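Local coordinates for clostripain-related protein (Bacteroides thetaiotaomicron, PDB 5L20), which is probably a cysteine peptidase of the clostripain (C11) family, the chain here being an N-terminal piece of the whole protein, at residues T8-F13 with R104-I109; V12-P17 with I47-C52; A58-L63 with T74-T79. One frame throughout, in Å; residues are numbered along the deposited sequence.

Interaction 1 (T8-F13 with R104-I109); sequences TEQTVF and RYSMVI
One face of the Arg104 guanidinium is occupied by Gln10, whose CB lies 3.8 Å above the plane, nearer the border of the group than its middle. The two side chains cross obliquely, with amide and guanidinium planes 36° apart, and NH1 of Arg104 comes to 3.7 Å from CD of Gln10. These residues open a parallel ladder between strands 10-16 and 104-109, the latter at one edge of the mixed sheet. Arg104 reaches over its neighbour because its chain bends at chi3 (-92°). Glu9 forms a salt bridge with Lys103.

On the other face of the sheet Thr11 and Tyr105 run side by side, with OG1 of Thr11 3.5 Å from CE2 of the Tyr105 ring. Both hydroxyls are engaged beyond the contact: Thr11 OG1 with Thr102 and Ser100, Tyr105 OH with Ser100 O. Farther along, the buried Phe13 ring packs beside the extended Met107, Phe13 CD2 to Met107 CG 4.0 Å, and leans on helix 86-99.

Five backbone bonds hold the strands in register. The straightest, from Val108 N to Phe13 O at 2.8 Å, has an N-H...O angle of 168° and lies in the carbonyl plane.

Interaction 2 (V12-P17 with I47-C52); sequences VFMYLP and IIIFMC
Phe50 and Leu16 bury the most surface here, and they do so on opposite faces of the sheet. The Phe50 side chain, its CG anti to the backbone N (chi1 172°), runs alongside both Phe13 and Tyr15. Its CB meets the edge of the Phe13 ring, 3.6 Å from CE1, while its CD1 comes to 3.6 Å from CE1 of Tyr15. The Tyr15 and Phe50 side chains point the same way, their rings meeting obliquely with planes at 34°, and Pro17 CD sits 3.6 Å above the centre of the Tyr15 ring.

The two strands, 10-16 and 45-52, are the parallel neighbours of a beta-alpha-beta unit whose connecting helix is 23-37. Leu16 faces the side that this helix covers: its CB lies 4.0 Å from Met51 CG, and with CG anti to the carbonyl carbon (chi1 -58°) the branch carries CD1 to 4.2 Å from Ile49 CG2. Met51 itself extends onto Tyr27 and Ile30 of the helix.

In four of the five backbone bonds the donor is almost in line with the carbonyl bond. The last, Cys52 N to Leu16 O, is 3.1 Å long; a water near Leu16 O and Cys52 O can donate to both, though it has more acceptors within reach than protons.

Interaction 3 (A58-L63 with T74-T79); sequences ATLFEL and TLKNYT
Leu60 and Tyr78 cross obliquely on one face of a beta hairpin formed by strands 57-66 and 69-79, the latter an outermost strand of the sheet. The Tyr78 ring turns its edge to the neighbouring strand 57-66: Leu60 CB lies in the ring plane, 3.8 Å from CE1, and Ala58 O meets the same edge. One face of this ring is taken by its own strand, with CE of Lys76 3.6 Å above the plane and nearer the border of the ring than its middle. The Lys76 chain, bent at chi3 (-73°), can thus run over the ring, and Lys76 NZ and Tyr78 OH both end on Asp95 of helix 86-99, as a salt bridge and a hydrogen bond.

A classic beta bulge breaks the pairing, Leu75 and Lys76 both standing opposite Leu60. Leu60 O accepts from both, Leu75 N at 2.8 Å and Lys76 N at 3.3 Å, and so is gripped twice, while Leu60 N binds Lys76 O almost straight, at 176°. The extra residue, Leu75, points its side chain toward the partner strand and crosses Leu60 obliquely, Leu75 CD1 to Leu60 CD2 4.1 Å.

The other face carries Thr59, Asn77, Phe61 and Thr74. Thr59 and Asn77 run side by side, whereas Phe61 has CG in the crowded position between backbone N and carbonyl carbon, and its ring stacks on His72. A water connects Thr59 to Thr74 across the strands, 3.0 Å from Thr59 OG1 and 2.8 Å from Thr74 OG1.

All three contacts belong to one five-stranded mixed sheet, in the order 69-79, 57-66, 45-52, 10-16, 104-109. Interactions 1 and 2 share strand 10-16, with Val12 and Phe13 common to both, and their centres lie about 10 Å apart. Interaction 3 is about 9 Å from interaction 2 and about 16 Å from interaction 1. Along the chain, interaction 2 closes before the hairpin of interaction 3 opens, and interaction 1 encloses that hairpin, bringing the last strand back beside the first. Strands 45-52 and 57-66 stitch interactions 2 and 3 together, with Met51 N and Thr59 O 2.9 Å apart. Interaction 2 lies in the buried middle of the sheet, interactions 1 and 3 at its outer strands.

Interaction 1 (T8-F13 with R104-I109)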
# COMPACT_ATOMS: atom_id res chain seq x y z
N THR A 8 -6.27 6.83 -15.48
CA THR A 8 -5.30 7.90 -15.37
C THR A 8 -5.69 8.94 -14.33
O THR A 8 -4.96 9.91 -14.16
CB THR A 8 -5.09 8.64 -16.70
OG1 THR A 8 -6.36 9.10 -17.19
CG2 THR A 8 -4.42 7.73 -17.74
N GLU A 9 -6.83 8.79 -13.67
CA GLU A 9 -7.27 9.88 -12.79
C GLU A 9 -6.65 9.84 -11.38
O GLU A 9 -6.20 10.88 -10.89
CB GLU A 9 -8.80 9.92 -12.66
CG GLU A 9 -9.53 10.31 -13.94
CD GLU A 9 -9.10 11.67 -14.48
OE1 GLU A 9 -8.96 12.62 -13.67
OE2 GLU A 9 -8.89 11.77 -15.71
N GLN A 10 -6.65 8.68 -10.74
CA GLN A 10 -6.29 8.62 -9.32
C GLN A 10 -5.62 7.32 -8.97
O GLN A 10 -6.02 6.28 -9.43
CB GLN A 10 -7.53 8.80 -8.44
CG GLN A 10 -7.22 8.83 -6.94
CD GLN A 10 -8.43 8.43 -6.14
OE1 GLN A 10 -9.22 7.57 -6.57
NE2 GLN A 10 -8.57 8.98 -4.94
N THR A 11 -4.56 7.41 -8.16
CA THR A 11 -3.96 6.26 -7.51
C THR A 11 -4.20 6.37 -6.03
O THR A 11 -3.85 7.41 -5.42
CB THR A 11 -2.44 6.23 -7.73
OG1 THR A 11 -2.15 6.17 -9.12
CG2 THR A 11 -1.83 5.06 -7.03
N VAL A 12 -4.80 5.34 -5.45
CA VAL A 12 -4.92 5.23 -4.00
C VAL A 12 -3.78 4.31 -3.55
O VAL A 12 -3.74 3.13 -3.93
CB VAL A 12 -6.29 4.65 -3.56
CG1 VAL A 12 -6.35 4.46 -2.06
CG2 VAL A 12 -7.44 5.56 -4.03
N PHE A 13 -2.85 4.86 -2.78
CA PHE A 13 -1.70 4.11 -2.30
C PHE A 13 -1.90 3.72 -0.84
O PHE A 13 -1.88 4.59 0.03
CB PHE A 13 -0.43 4.94 -2.48
CG PHE A 13 0.81 4.28 -1.94
CD1 PHE A 13 1.06 2.92 -2.17
CD2 PHE A 13 1.75 5.03 -1.24
CE1 PHE A 13 2.22 2.34 -1.67
CE2 PHE A 13 2.90 4.45 -0.76
CZ PHE A 13 3.14 3.12 -0.96
N ARG A 104 -3.85 12.33 -9.93
CA ARG A 104 -3.94 12.50 -8.48
C ARG A 104 -3.44 11.27 -7.74
O ARG A 104 -3.54 10.14 -8.24
CB ARG A 104 -5.41 12.72 -8.04
CG ARG A 104 -6.18 13.92 -8.59
CD ARG A 104 -7.64 13.86 -7.98
NE ARG A 104 -8.63 13.13 -8.80
CZ ARG A 104 -9.52 12.20 -8.39
NH1 ARG A 104 -9.62 11.77 -7.13
NH2 ARG A 104 -10.34 11.68 -9.30
N TYR A 105 -2.95 11.50 -6.52
CA TYR A 105 -2.52 10.45 -5.59
C TYR A 105 -3.07 10.68 -4.22
O TYR A 105 -3.18 11.82 -3.80
CB TYR A 105 -0.97 10.40 -5.49
CG TYR A 105 -0.34 10.00 -6.80
CD1 TYR A 105 -0.13 10.93 -7.81
CD2 TYR A 105 0.00 8.67 -7.03
CE1 TYR A 105 0.40 10.55 -9.04
CE2 TYR A 105 0.54 8.29 -8.27
CZ TYR A 105 0.71 9.24 -9.24
OH TYR A 105 1.23 8.83 -10.47
N SER A 106 -3.42 9.60 -3.54
CA SER A 106 -3.77 9.67 -2.13
C SER A 106 -3.04 8.58 -1.36
O SER A 106 -2.55 7.62 -1.98
CB SER A 106 -5.28 9.52 -1.93
OG SER A 106 -5.70 8.22 -2.29
N MET A 107 -2.99 8.70 -0.04
CA MET A 107 -2.21 7.76 0.75
C MET A 107 -3.01 7.32 1.94
O MET A 107 -3.62 8.14 2.63
CB MET A 107 -0.90 8.44 1.17
CG MET A 107 0.20 7.51 1.53
SD MET A 107 1.75 8.46 1.67
CE MET A 107 2.75 7.11 2.26
N VAL A 108 -3.03 6.01 2.17
CA VAL A 108 -3.65 5.39 3.34
C VAL A 108 -2.54 4.72 4.11
O VAL A 108 -1.87 3.84 3.52
CB VAL A 108 -4.69 4.34 2.93
CG1 VAL A 108 -5.27 3.68 4.17
CG2 VAL A 108 -5.82 4.95 2.08
N ILE A 109 -2.31 5.11 5.35
CA ILE A 109 -1.18 4.65 6.14
C ILE A 109 -1.68 3.86 7.33
O ILE A 109 -2.38 4.42 8.18
CB ILE A 109 -0.29 5.80 6.60
CG1 ILE A 109 0.15 6.63 5.37
CG2 ILE A 109 0.86 5.25 7.42
CD1 ILE A 109 1.07 7.77 5.75

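Interaction 2 (V12-P17 with I47-C52)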
# COMPACT_ATOMS: atom_id res chain seq x y z
N VAL A 12 -4.80 5.34 -5.45
CA VAL A 12 -4.92 5.23 -4.00
C VAL A 12 -3.78 4.31 -3.55
O VAL A 12 -3.74 3.13 -3.93
CB VAL A 12 -6.29 4.65 -3.56
CG1 VAL A 12 -6.35 4.46 -2.06
CG2 VAL A 12 -7.44 5.56 -4.03
N PHE A 13 -2.85 4.86 -2.78
CA PHE A 13 -1.70 4.11 -2.30
C PHE A 13 -1.90 3.72 -0.84
O PHE A 13 -1.88 4.59 0.03
CB PHE A 13 -0.43 4.94 -2.48
CG PHE A 13 0.81 4.28 -1.94
CD1 PHE A 13 1.06 2.92 -2.17
CD2 PHE A 13 1.75 5.03 -1.24
CE1 PHE A 13 2.22 2.34 -1.67
CE2 PHE A 13 2.90 4.45 -0.76
CZ PHE A 13 3.14 3.12 -0.96
N MET A 14 -2.05 2.43 -0.59
CA MET A 14 -2.15 1.89 0.75
C MET A 14 -0.75 1.49 1.19
O MET A 14 -0.13 0.58 0.58
CB MET A 14 -3.11 0.71 0.81
CG MET A 14 -3.30 0.21 2.24
SD MET A 14 -4.59 -1.04 2.33
CE MET A 14 -5.82 -0.04 3.17
N TYR A 15 -0.28 2.11 2.26
CA TYR A 15 1.10 2.01 2.73
C TYR A 15 1.10 1.38 4.12
O TYR A 15 0.56 1.97 5.08
CB TYR A 15 1.71 3.42 2.76
CG TYR A 15 3.12 3.52 3.30
CD1 TYR A 15 4.14 2.80 2.70
CD2 TYR A 15 3.43 4.31 4.40
CE1 TYR A 15 5.44 2.89 3.16
CE2 TYR A 15 4.76 4.42 4.87
CZ TYR A 15 5.74 3.70 4.24
OH TYR A 15 7.03 3.74 4.70
N LEU A 16 1.66 0.17 4.19
CA LEU A 16 1.58 -0.66 5.39
C LEU A 16 3.00 -1.08 5.80
O LEU A 16 3.41 -2.24 5.64
CB LEU A 16 0.68 -1.89 5.14
CG LEU A 16 -0.75 -1.55 4.71
CD1 LEU A 16 -1.43 -2.81 4.16
CD2 LEU A 16 -1.52 -0.98 5.89
N PRO A 17 3.77 -0.13 6.31
CA PRO A 17 5.13 -0.47 6.75
C PRO A 17 5.08 -1.36 7.99
O PRO A 17 4.02 -1.53 8.61
CB PRO A 17 5.75 0.90 7.05
CG PRO A 17 4.59 1.77 7.42
CD PRO A 17 3.45 1.30 6.53
N ILE A 47 -5.51 0.96 -7.36
CA ILE A 47 -5.15 0.76 -5.96
C ILE A 47 -3.81 0.05 -5.93
O ILE A 47 -3.68 -1.05 -6.49
CB ILE A 47 -6.19 -0.07 -5.20
CG1 ILE A 47 -7.52 0.70 -5.13
CG2 ILE A 47 -5.67 -0.37 -3.80
CD1 ILE A 47 -8.64 -0.05 -4.50
N ILE A 48 -2.82 0.67 -5.31
CA ILE A 48 -1.46 0.15 -5.20
C ILE A 48 -1.16 -0.03 -3.72
O ILE A 48 -1.44 0.88 -2.93
CB ILE A 48 -0.43 1.11 -5.81
CG1 ILE A 48 -0.76 1.45 -7.27
CG2 ILE A 48 1.00 0.56 -5.59
CD1 ILE A 48 -0.73 0.22 -8.20
N ILE A 49 -0.61 -1.18 -3.33
CA ILE A 49 -0.34 -1.47 -1.94
C ILE A 49 1.13 -1.81 -1.73
O ILE A 49 1.68 -2.61 -2.48
CB ILE A 49 -1.21 -2.63 -1.43
CG1 ILE A 49 -2.69 -2.30 -1.73
CG2 ILE A 49 -0.93 -2.89 0.04
CD1 ILE A 49 -3.69 -3.26 -1.14
N PHE A 50 1.76 -1.15 -0.76
CA PHE A 50 3.07 -1.52 -0.25
C PHE A 50 2.85 -2.15 1.09
O PHE A 50 2.30 -1.52 1.99
CB PHE A 50 4.00 -0.31 -0.11
CG PHE A 50 5.30 -0.59 0.58
CD1 PHE A 50 5.41 -0.53 1.98
CD2 PHE A 50 6.44 -0.88 -0.18
CE1 PHE A 50 6.66 -0.74 2.60
CE2 PHE A 50 7.68 -1.09 0.43
CZ PHE A 50 7.79 -1.02 1.82
N MET A 51 3.28 -3.40 1.27
CA MET A 51 3.16 -4.02 2.58
C MET A 51 4.42 -4.77 2.98
O MET A 51 4.91 -5.61 2.22
CB MET A 51 1.96 -4.96 2.64
CG MET A 51 1.85 -5.59 4.00
SD MET A 51 0.35 -6.56 4.18
CE MET A 51 0.70 -7.36 5.73
N CYS A 52 4.93 -4.45 4.16
CA CYS A 52 6.01 -5.22 4.79
C CYS A 52 5.43 -6.54 5.28
O CYS A 52 4.51 -6.55 6.09
CB CYS A 52 6.64 -4.46 5.96
SG CYS A 52 7.70 -3.09 5.47
O HOH W 1 3.11 -4.54 7.33

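Interaction 3 (A58-L63 with T74-T79)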
# COMPACT_ATOMS: atom_id res chain seq x y z
N ALA A 58 9.30 -6.58 1.86
CA ALA A 58 8.05 -5.95 1.47
C ALA A 58 7.71 -6.26 0.04
O ALA A 58 8.59 -6.64 -0.76
CB ALA A 58 8.11 -4.43 1.66
N THR A 59 6.44 -6.09 -0.28
CA THR A 59 5.97 -6.26 -1.64
C THR A 59 5.15 -5.04 -2.06
O THR A 59 4.46 -4.44 -1.22
CB THR A 59 5.14 -7.56 -1.78
OG1 THR A 59 4.68 -7.74 -3.11
CG2 THR A 59 3.96 -7.56 -0.85
N LEU A 60 5.25 -4.67 -3.34
CA LEU A 60 4.38 -3.67 -3.94
C LEU A 60 3.46 -4.38 -4.92
O LEU A 60 3.93 -5.10 -5.82
CB LEU A 60 5.20 -2.60 -4.67
CG LEU A 60 4.40 -1.40 -5.16
CD1 LEU A 60 4.13 -0.47 -3.98
CD2 LEU A 60 5.16 -0.64 -6.23
N PHE A 61 2.15 -4.22 -4.79
CA PHE A 61 1.24 -4.88 -5.73
C PHE A 61 0.00 -4.04 -6.03
O PHE A 61 -0.31 -3.08 -5.29
CB PHE A 61 0.82 -6.28 -5.21
CG PHE A 61 0.06 -6.27 -3.91
CD1 PHE A 61 0.73 -6.28 -2.70
CD2 PHE A 61 -1.32 -6.33 -3.90
CE1 PHE A 61 0.04 -6.32 -1.49
CE2 PHE A 61 -2.04 -6.35 -2.69
CZ PHE A 61 -1.36 -6.35 -1.51
N GLU A 62 -0.68 -4.40 -7.10
CA GLU A 62 -1.89 -3.70 -7.50
C GLU A 62 -3.11 -4.58 -7.23
O GLU A 62 -3.05 -5.80 -7.42
CB GLU A 62 -1.83 -3.30 -8.98
CG GLU A 62 -3.09 -2.64 -9.48
CD GLU A 62 -2.96 -2.11 -10.90
OE1 GLU A 62 -1.87 -2.28 -11.49
OE2 GLU A 62 -3.92 -1.49 -11.42
N LEU A 63 -4.19 -3.97 -6.74
CA LEU A 63 -5.49 -4.65 -6.69
C LEU A 63 -6.24 -4.24 -7.91
O LEU A 63 -6.50 -3.05 -8.12
CB LEU A 63 -6.30 -4.24 -5.46
CG LEU A 63 -5.84 -4.72 -4.10
CD1 LEU A 63 -6.93 -4.30 -3.11
CD2 LEU A 63 -5.61 -6.22 -4.09
N THR A 74 1.48 -8.54 -8.67
CA THR A 74 2.72 -8.17 -7.99
C THR A 74 3.59 -7.31 -8.89
O THR A 74 3.87 -7.66 -10.05
CB THR A 74 3.50 -9.43 -7.51
OG1 THR A 74 2.64 -10.20 -6.66
CG2 THR A 74 4.75 -9.06 -6.73
N LEU A 75 4.01 -6.17 -8.37
CA LEU A 75 4.75 -5.20 -9.18
C LEU A 75 6.24 -5.33 -8.91
O LEU A 75 7.05 -5.25 -9.83
CB LEU A 75 4.27 -3.80 -8.88
CG LEU A 75 2.77 -3.63 -9.20
CD1 LEU A 75 2.35 -2.22 -8.79
CD2 LEU A 75 2.48 -3.82 -10.66
N LYS A 76 6.61 -5.46 -7.64
CA LYS A 76 8.00 -5.71 -7.27
C LYS A 76 8.11 -6.11 -5.81
O LYS A 76 7.16 -5.96 -5.03
CB LYS A 76 8.88 -4.48 -7.53
CG LYS A 76 8.51 -3.28 -6.69
CD LYS A 76 9.44 -2.08 -7.00
CE LYS A 76 10.83 -2.25 -6.44
NZ LYS A 76 11.67 -1.05 -6.68
N ASN A 77 9.27 -6.65 -5.44
CA ASN A 77 9.57 -6.96 -4.07
C ASN A 77 10.75 -6.16 -3.57
O ASN A 77 11.54 -5.63 -4.38
CB ASN A 77 9.82 -8.45 -3.91
CG ASN A 77 8.58 -9.26 -4.21
OD1 ASN A 77 7.69 -9.36 -3.37
ND2 ASN A 77 8.49 -9.80 -5.42
N TYR A 78 10.86 -6.04 -2.25
CA TYR A 78 11.91 -5.25 -1.64
C TYR A 78 12.65 -6.05 -0.59
O TYR A 78 12.03 -6.79 0.18
CB TYR A 78 11.37 -3.99 -0.95
CG TYR A 78 10.59 -3.02 -1.80
CD1 TYR A 78 9.26 -3.26 -2.11
CD2 TYR A 78 11.17 -1.85 -2.25
CE1 TYR A 78 8.53 -2.36 -2.88
CE2 TYR A 78 10.45 -0.94 -3.00
CZ TYR A 78 9.13 -1.22 -3.32
OH TYR A 78 8.40 -0.33 -4.07
N THR A 79 13.96 -5.87 -0.56
CA THR A 79 14.78 -6.41 0.52
C THR A 79 15.40 -5.25 1.28
O THR A 79 15.94 -4.33 0.67
CB THR A 79 15.86 -7.36 -0.04
OG1 THR A 79 15.22 -8.52 -0.57
CG2 THR A 79 16.82 -7.77 1.05
O HOH W 2 2.41 -9.53 -3.92